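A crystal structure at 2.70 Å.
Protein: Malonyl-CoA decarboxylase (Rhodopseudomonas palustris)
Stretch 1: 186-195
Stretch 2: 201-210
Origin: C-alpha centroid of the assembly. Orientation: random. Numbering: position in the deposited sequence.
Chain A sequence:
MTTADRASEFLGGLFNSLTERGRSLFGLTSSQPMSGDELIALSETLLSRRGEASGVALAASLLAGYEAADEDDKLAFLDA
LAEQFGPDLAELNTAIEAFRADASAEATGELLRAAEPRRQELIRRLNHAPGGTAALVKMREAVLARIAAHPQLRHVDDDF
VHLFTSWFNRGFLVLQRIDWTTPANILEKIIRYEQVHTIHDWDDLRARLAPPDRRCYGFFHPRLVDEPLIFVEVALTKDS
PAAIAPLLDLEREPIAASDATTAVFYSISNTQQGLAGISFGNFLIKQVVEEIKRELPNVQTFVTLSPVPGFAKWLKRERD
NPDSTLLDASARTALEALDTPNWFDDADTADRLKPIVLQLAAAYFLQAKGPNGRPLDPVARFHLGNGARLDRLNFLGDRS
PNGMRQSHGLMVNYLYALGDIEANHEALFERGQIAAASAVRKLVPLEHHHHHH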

ATOM      1  N   ILE A 186       5.150 -13.893 -10.762  1.00 36.62           N
ATOM      2  CA  ILE A 186       6.004 -14.514  -9.756  1.00 36.51           C
ATOM      3  C   ILE A 186       5.691 -16.011  -9.743  1.00 38.67           C
ATOM      4  O   ILE A 186       6.592 -16.834  -9.661  1.00 38.73           O
ATOM      5  CB  ILE A 186       5.761 -13.944  -8.346  1.00 32.85           C
ATOM      6  CG1 ILE A 186       6.258 -12.487  -8.277  1.00 31.07           C
ATOM      7  CG2 ILE A 186       6.444 -14.829  -7.305  1.00 26.33           C
ATOM      8  CD1 ILE A 186       5.852 -11.724  -7.012  1.00 22.92           C
ATOM      9  N   LEU A 187       4.413 -16.367  -9.844  1.00 40.01           N
ATOM     10  CA  LEU A 187       4.048 -17.776  -9.845  1.00 42.19           C
ATOM     11  C   LEU A 187       4.646 -18.504 -11.033  1.00 42.96           C
ATOM     12  O   LEU A 187       4.971 -19.682 -10.942  1.00 43.57           O
ATOM     13  CB  LEU A 187       2.524 -17.954  -9.837  1.00 39.69           C
ATOM     14  CG  LEU A 187       1.893 -17.675  -8.467  1.00 40.44           C
ATOM     15  CD1 LEU A 187       0.433 -17.962  -8.565  1.00 40.54           C
ATOM     16  CD2 LEU A 187       2.522 -18.532  -7.366  1.00 37.23           C
ATOM     17  N   GLU A 188       4.801 -17.795 -12.140  1.00 44.55           N
ATOM     18  CA  GLU A 188       5.360 -18.381 -13.352  1.00 47.14           C
ATOM     19  C   GLU A 188       6.791 -18.828 -13.080  1.00 47.85           C
ATOM     20  O   GLU A 188       7.182 -19.940 -13.429  1.00 47.83           O
ATOM     21  CB  GLU A 188       5.315 -17.353 -14.484  1.00 49.06           C
ATOM     22  CG  GLU A 188       5.707 -17.861 -15.855  1.00 50.25           C
ATOM     23  CD  GLU A 188       5.237 -16.920 -16.969  1.00 53.69           C
ATOM     24  OE1 GLU A 188       4.206 -17.226 -17.616  1.00 56.17           O
ATOM     25  OE2 GLU A 188       5.886 -15.873 -17.189  1.00 52.83           O
ATOM     26  N   LYS A 189       7.571 -17.960 -12.446  1.00 48.51           N
ATOM     27  CA  LYS A 189       8.945 -18.290 -12.112  1.00 48.22           C
ATOM     28  C   LYS A 189       8.947 -19.493 -11.174  1.00 51.74           C
ATOM     29  O   LYS A 189       9.766 -20.388 -11.322  1.00 53.03           O
ATOM     30  CB  LYS A 189       9.633 -17.115 -11.423  1.00 42.89           C
ATOM     31  CG  LYS A 189       9.675 -15.818 -12.211  1.00 39.67           C
ATOM     32  CD  LYS A 189      10.241 -14.707 -11.339  1.00 40.09           C
ATOM     33  CE  LYS A 189      10.085 -13.334 -11.958  1.00 41.58           C
ATOM     34  NZ  LYS A 189      11.002 -13.060 -13.103  1.00 43.83           N
ATOM     35  N   ILE A 190       8.025 -19.510 -10.214  1.00 55.96           N
ATOM     36  CA  ILE A 190       7.928 -20.605  -9.248  1.00 59.88           C
ATOM     37  C   ILE A 190       7.694 -21.951  -9.937  1.00 62.54           C
ATOM     38  O   ILE A 190       8.168 -22.982  -9.476  1.00 62.65           O
ATOM     39  CB  ILE A 190       6.776 -20.366  -8.228  1.00 60.05           C
ATOM     40  CG1 ILE A 190       7.126 -19.219  -7.276  1.00 59.55           C
ATOM     41  CG2 ILE A 190       6.519 -21.636  -7.417  1.00 60.28           C
ATOM     42  CD1 ILE A 190       8.192 -19.569  -6.268  1.00 59.04           C
ATOM     43  N   ILE A 191       6.964 -21.940 -11.043  1.00 66.56           N
ATOM     44  CA  ILE A 191       6.690 -23.172 -11.771  1.00 70.72           C
ATOM     45  C   ILE A 191       7.988 -23.741 -12.337  1.00 73.59           C
ATOM     46  O   ILE A 191       8.035 -24.882 -12.768  1.00 75.78           O
ATOM     47  CB  ILE A 191       5.691 -22.930 -12.932  1.00 70.71           C
ATOM     48  CG1 ILE A 191       4.363 -22.400 -12.375  1.00 72.66           C
ATOM     49  CG2 ILE A 191       5.456 -24.220 -13.694  1.00 69.04           C
ATOM     50  CD1 ILE A 191       3.304 -22.083 -13.437  1.00 72.24           C
ATOM     51  N   ARG A 192       9.048 -22.946 -12.326  1.00 76.87           N
ATOM     52  CA  ARG A 192      10.331 -23.398 -12.839  1.00 79.55           C
ATOM     53  C   ARG A 192      11.300 -23.760 -11.714  1.00 80.78           C
ATOM     54  O   ARG A 192      12.148 -24.630 -11.884  1.00 81.36           O
ATOM     55  CB  ARG A 192      10.937 -22.316 -13.732  1.00 80.84           C
ATOM     56  CG  ARG A 192      12.320 -22.646 -14.249  1.00 85.37           C
ATOM     57  CD  ARG A 192      12.818 -21.610 -15.252  1.00 89.17           C
ATOM     58  NE  ARG A 192      12.824 -20.244 -14.721  1.00 93.20           N
ATOM     59  CZ  ARG A 192      11.789 -19.406 -14.770  1.00 94.44           C
ATOM     60  NH1 ARG A 192      11.894 -18.182 -14.259  1.00 92.51           N
ATOM     61  NH2 ARG A 192      10.649 -19.787 -15.340  1.00 95.56           N
ATOM     62  N   TYR A 193      11.147 -23.104 -10.565  1.00 82.70           N
ATOM     63  CA  TYR A 193      12.000 -23.326  -9.392  1.00 84.68           C
ATOM     64  C   TYR A 193      11.492 -24.432  -8.446  1.00 87.99           C
ATOM     65  O   TYR A 193      12.156 -24.752  -7.456  1.00 87.95           O
ATOM     66  CB  TYR A 193      12.116 -22.041  -8.558  1.00 81.69           C
ATOM     67  CG  TYR A 193      12.551 -20.785  -9.282  1.00 78.30           C
ATOM     68  CD1 TYR A 193      12.400 -19.535  -8.674  1.00 76.33           C
ATOM     69  CD2 TYR A 193      13.110 -20.833 -10.560  1.00 77.22           C
ATOM     70  CE1 TYR A 193      12.792 -18.369  -9.312  1.00 75.05           C
ATOM     71  CE2 TYR A 193      13.505 -19.668 -11.211  1.00 75.64           C
ATOM     72  CZ  TYR A 193      13.344 -18.440 -10.579  1.00 75.77           C
ATOM     73  OH  TYR A 193      13.737 -17.283 -11.214  1.00 76.09           O
ATOM     74  N   GLU A 194      10.319 -24.997  -8.727  1.00 91.38           N
ATOM     75  CA  GLU A 194       9.764 -26.037  -7.864  1.00 95.13           C
ATOM     76  C   GLU A 194      10.711 -27.232  -7.767  1.00 97.50           C
ATOM     77  O   GLU A 194      11.143 -27.772  -8.792  1.00 97.92           O
ATOM     78  CB  GLU A 194       8.394 -26.497  -8.386  1.00 95.87           C
ATOM     79  CG  GLU A 194       7.760 -27.640  -7.577  1.00 96.31           C
ATOM     80  CD  GLU A 194       7.467 -27.268  -6.126  1.00 96.38           C
ATOM     81  OE1 GLU A 194       7.337 -28.189  -5.290  1.00 95.06           O
ATOM     82  OE2 GLU A 194       7.352 -26.061  -5.822  1.00 96.50           O
ATOM     83  N   GLN A 195      11.019 -27.634  -6.531  1.00 99.49           N
ATOM     84  CA  GLN A 195      11.924 -28.759  -6.258  1.00101.26           C
ATOM     85  C   GLN A 195      11.220 -30.112  -6.137  1.00102.02           C
ATOM     86  O   GLN A 195      11.194 -30.898  -7.085  1.00101.29           O
ATOM     87  CB  GLN A 195      12.717 -28.486  -4.977  1.00101.20           C
ATOM     88  CG  GLN A 195      13.574 -27.236  -5.051  1.00102.57           C
ATOM     89  CD  GLN A 195      14.461 -27.212  -6.288  1.00103.29           C
ATOM     90  OE1 GLN A 195      15.273 -28.115  -6.504  1.00103.76           O
ATOM     91  NE2 GLN A 195      14.307 -26.177  -7.106  1.00103.20           N
ATOM     92  N   ASP A 201       1.679 -27.132 -16.094  1.00103.02           N
ATOM     93  CA  ASP A 201       1.019 -25.863 -16.369  1.00101.45           C
ATOM     94  C   ASP A 201       0.506 -25.258 -15.065  1.00100.56           C
ATOM     95  O   ASP A 201       1.012 -25.567 -13.985  1.00 99.64           O
ATOM     96  CB  ASP A 201      -0.132 -26.017 -17.386  1.00100.19           C
ATOM     97  CG  ASP A 201      -1.167 -27.043 -16.967  1.00 99.28           C
ATOM     98  OD1 ASP A 201      -1.457 -27.156 -15.759  1.00 99.15           O
ATOM     99  OD2 ASP A 201      -1.713 -27.724 -17.861  1.00 98.62           O
ATOM    100  N   TRP A 202      -0.501 -24.402 -15.160  1.00 99.90           N
ATOM    101  CA  TRP A 202      -1.042 -23.758 -13.975  1.00 99.34           C
ATOM    102  C   TRP A 202      -1.954 -24.632 -13.114  1.00 99.20           C
ATOM    103  O   TRP A 202      -2.143 -24.362 -11.926  1.00 98.68           O
ATOM    104  CB  TRP A 202      -1.746 -22.467 -14.384  1.00 98.21           C
ATOM    105  CG  TRP A 202      -0.780 -21.495 -14.987  1.00 97.24           C
ATOM    106  CD1 TRP A 202      -0.303 -21.494 -16.266  1.00 96.21           C
ATOM    107  CD2 TRP A 202      -0.105 -20.431 -14.307  1.00 96.68           C
ATOM    108  NE1 TRP A 202       0.627 -20.500 -16.425  1.00 95.36           N
ATOM    109  CE2 TRP A 202       0.770 -19.830 -15.238  1.00 96.33           C
ATOM    110  CE3 TRP A 202      -0.152 -19.929 -12.998  1.00 96.15           C
ATOM    111  CZ2 TRP A 202       1.591 -18.747 -14.905  1.00 96.32           C
ATOM    112  CZ3 TRP A 202       0.663 -18.854 -12.667  1.00 96.80           C
ATOM    113  CH2 TRP A 202       1.523 -18.274 -13.619  1.00 96.76           C
ATOM    114  N   ASP A 203      -2.506 -25.684 -13.709  1.00 99.17           N
ATOM    115  CA  ASP A 203      -3.382 -26.600 -12.986  1.00 98.96           C
ATOM    116  C   ASP A 203      -2.570 -27.337 -11.922  1.00 98.23           C
ATOM    117  O   ASP A 203      -3.080 -27.657 -10.847  1.00 98.25           O
ATOM    118  CB  ASP A 203      -3.999 -27.603 -13.961  1.00100.28           C
ATOM    119  CG  ASP A 203      -4.841 -26.929 -15.029  1.00100.85           C
ATOM    120  OD1 ASP A 203      -5.001 -27.517 -16.123  1.00101.23           O
ATOM    121  OD2 ASP A 203      -5.346 -25.815 -14.771  1.00100.58           O
ATOM    122  N   ASP A 204      -1.304 -27.598 -12.235  1.00 96.80           N
ATOM    123  CA  ASP A 204      -0.397 -28.283 -11.319  1.00 95.36           C
ATOM    124  C   ASP A 204      -0.053 -27.368 -10.155  1.00 93.97           C
ATOM    125  O   ASP A 204      -0.213 -27.734  -8.990  1.00 94.49           O
ATOM    126  CB  ASP A 204       0.899 -28.657 -12.036  1.00 96.34           C
ATOM    127  CG  ASP A 204       0.685 -29.642 -13.156  1.00 97.00           C
ATOM    128  OD1 ASP A 204      -0.255 -29.439 -13.956  1.00 97.97           O
ATOM    129  OD2 ASP A 204       1.464 -30.615 -13.242  1.00 97.09           O
ATOM    130  N   LEU A 205       0.434 -26.177 -10.491  1.00 91.64           N
ATOM    131  CA  LEU A 205       0.825 -25.181  -9.501  1.00 88.87           C
ATOM    132  C   LEU A 205      -0.372 -24.848  -8.609  1.00 87.07           C
ATOM    133  O   LEU A 205      -0.262 -24.885  -7.380  1.00 85.45           O
ATOM    134  CB  LEU A 205       1.358 -23.925 -10.222  1.00 88.35           C
ATOM    135  CG  LEU A 205       2.230 -22.866  -9.523  1.00 86.18           C
ATOM    136  CD1 LEU A 205       1.373 -21.965  -8.667  1.00 85.99           C
ATOM    137  CD2 LEU A 205       3.307 -23.540  -8.695  1.00 85.55           C
ATOM    138  N   ARG A 206      -1.514 -24.533  -9.224  1.00 85.66           N
ATOM    139  CA  ARG A 206      -2.714 -24.208  -8.452  1.00 84.18           C
ATOM    140  C   ARG A 206      -3.072 -25.390  -7.562  1.00 82.64           C
ATOM    141  O   ARG A 206      -3.447 -25.216  -6.397  1.00 81.82           O
ATOM    142  CB  ARG A 206      -3.903 -23.874  -9.363  1.00 83.65           C
ATOM    143  CG  ARG A 206      -5.233 -23.881  -8.606  1.00 85.45           C
ATOM    144  CD  ARG A 206      -6.310 -22.990  -9.223  1.00 87.09           C
ATOM    145  NE  ARG A 206      -6.803 -23.439 -10.526  1.00 88.92           N
ATOM    146  CZ  ARG A 206      -7.402 -24.605 -10.751  1.00 90.02           C
ATOM    147  NH1 ARG A 206      -7.819 -24.912 -11.976  1.00 89.27           N
ATOM    148  NH2 ARG A 206      -7.574 -25.471  -9.756  1.00 90.87           N
ATOM    149  N   ALA A 207      -2.949 -26.592  -8.124  1.00 80.17           N
ATOM    150  CA  ALA A 207      -3.238 -27.811  -7.387  1.00 77.55           C
ATOM    151  C   ALA A 207      -2.228 -27.947  -6.250  1.00 76.39           C
ATOM    152  O   ALA A 207      -2.602 -28.062  -5.083  1.00 76.59           O
ATOM    153  CB  ALA A 207      -3.154 -29.013  -8.316  1.00 77.31           C
ATOM    154  N   ARG A 208      -0.944 -27.917  -6.598  1.00 73.57           N
ATOM    155  CA  ARG A 208       0.121 -28.043  -5.615  1.00 70.96           C
ATOM    156  C   ARG A 208       0.042 -27.020  -4.483  1.00 68.75           C
ATOM    157  O   ARG A 208       0.562 -27.267  -3.401  1.00 69.33           O
ATOM    158  CB  ARG A 208       1.484 -27.964  -6.318  1.00 73.66           C
ATOM    159  CG  ARG A 208       2.701 -27.814  -5.393  1.00 75.69           C
ATOM    160  CD  ARG A 208       2.960 -26.350  -5.058  1.00 77.26           C
ATOM    161  NE  ARG A 208       4.035 -26.151  -4.087  1.00 78.67           N
ATOM    162  CZ  ARG A 208       3.977 -26.517  -2.812  1.00 79.35           C
ATOM    163  NH1 ARG A 208       5.006 -26.285  -2.007  1.00 80.27           N
ATOM    164  NH2 ARG A 208       2.896 -27.123  -2.341  1.00 79.52           N
ATOM    165  N   LEU A 209      -0.606 -25.880  -4.716  1.00 66.04           N
ATOM    166  CA  LEU A 209      -0.716 -24.860  -3.672  1.00 63.98           C
ATOM    167  C   LEU A 209      -2.061 -24.840  -2.968  1.00 63.90           C
ATOM    168  O   LEU A 209      -2.203 -24.204  -1.931  1.00 64.23           O
ATOM    169  CB  LEU A 209      -0.467 -23.465  -4.241  1.00 62.14           C
ATOM    170  CG  LEU A 209       0.907 -23.058  -4.765  1.00 60.78           C
ATOM    171  CD1 LEU A 209       0.823 -21.616  -5.245  1.00 58.25           C
ATOM    172  CD2 LEU A 209       1.960 -23.212  -3.685  1.00 56.57           C
ATOM    173  N   ALA A 210      -3.043 -25.525  -3.538  1.00 64.15           N
ATOM    174  CA  ALA A 210      -4.391 -25.578  -2.971  1.00 65.19           C
ATOM    175  C   ALA A 210      -4.523 -26.199  -1.568  1.00 66.59           C
ATOM    176  O   ALA A 210      -5.061 -25.571  -0.654  1.00 67.15           O
ATOM    177  CB  ALA A 210      -5.311 -26.303  -3.932  1.00 64.15           C
TER

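Two helices, 186-193 and the one beginning at Trp-202, cross almost at right angles (89°) with their axes 10.5 Å apart, burying 429 Å² in a contact that is mainly apolar; no hydrogen bond joins them. The backbones come nearest at Ile-191 and Leu-205, whose CA atoms lie 6.6 Å apart. Both side chains point toward the opposing helix, and Ile-191 CG1 packs 3.6 Å from Leu-205 CG. Ile-191 adopts the m,t rotamer, which extends CD1 over one face of the Trp-202 indole: CD1 sits 3.8 Å from the centroid of the six-membered ring and only 10° off its normal, a CH-pi contact. The CA-to-CB bond of Trp-202 points sideways, but chi1 of -63° (m) and chi2 of 80° bring the ring back to the first helix. There its six-membered ring also reaches the preceding turn, with Trp-202 CZ3 3.5 Å from Leu-187 CB and Trp-202 CH2 3.6 Å from Glu-188 N. Leu-187, also m,t, places CD2 3.8 Å from Leu-205 CD1 and 4.1 Å from Leu-209 CD1, so one buried leucine touches residues a turn apart on the second helix. Leu-205 is t,m; its CD1 meets Leu-187, while CD2 lies 3.9 Å from Ile-190 CG2. The end of Ile-190 leads away, leaving its beta-branch methyl to make this contact. Beyond the apolar patch, Glu-194, the first residue to leave helical geometry, faces Arg-208. Its t,p rotamer brings OE2 to 3.7 Å from Arg-208 NE, a long salt bridge in which charge attraction matters more than a directed bond. Arg-208 is itself buried and points toward the first stretch; chi1 t and chi2 m set NE within reach of that carboxylate. At the other end, Asp-201 turns its CB away from the first helix; with chi1 at 56° (p), its OD1 accepts from Asp-203 N at 2.7 Å, capping the second helix.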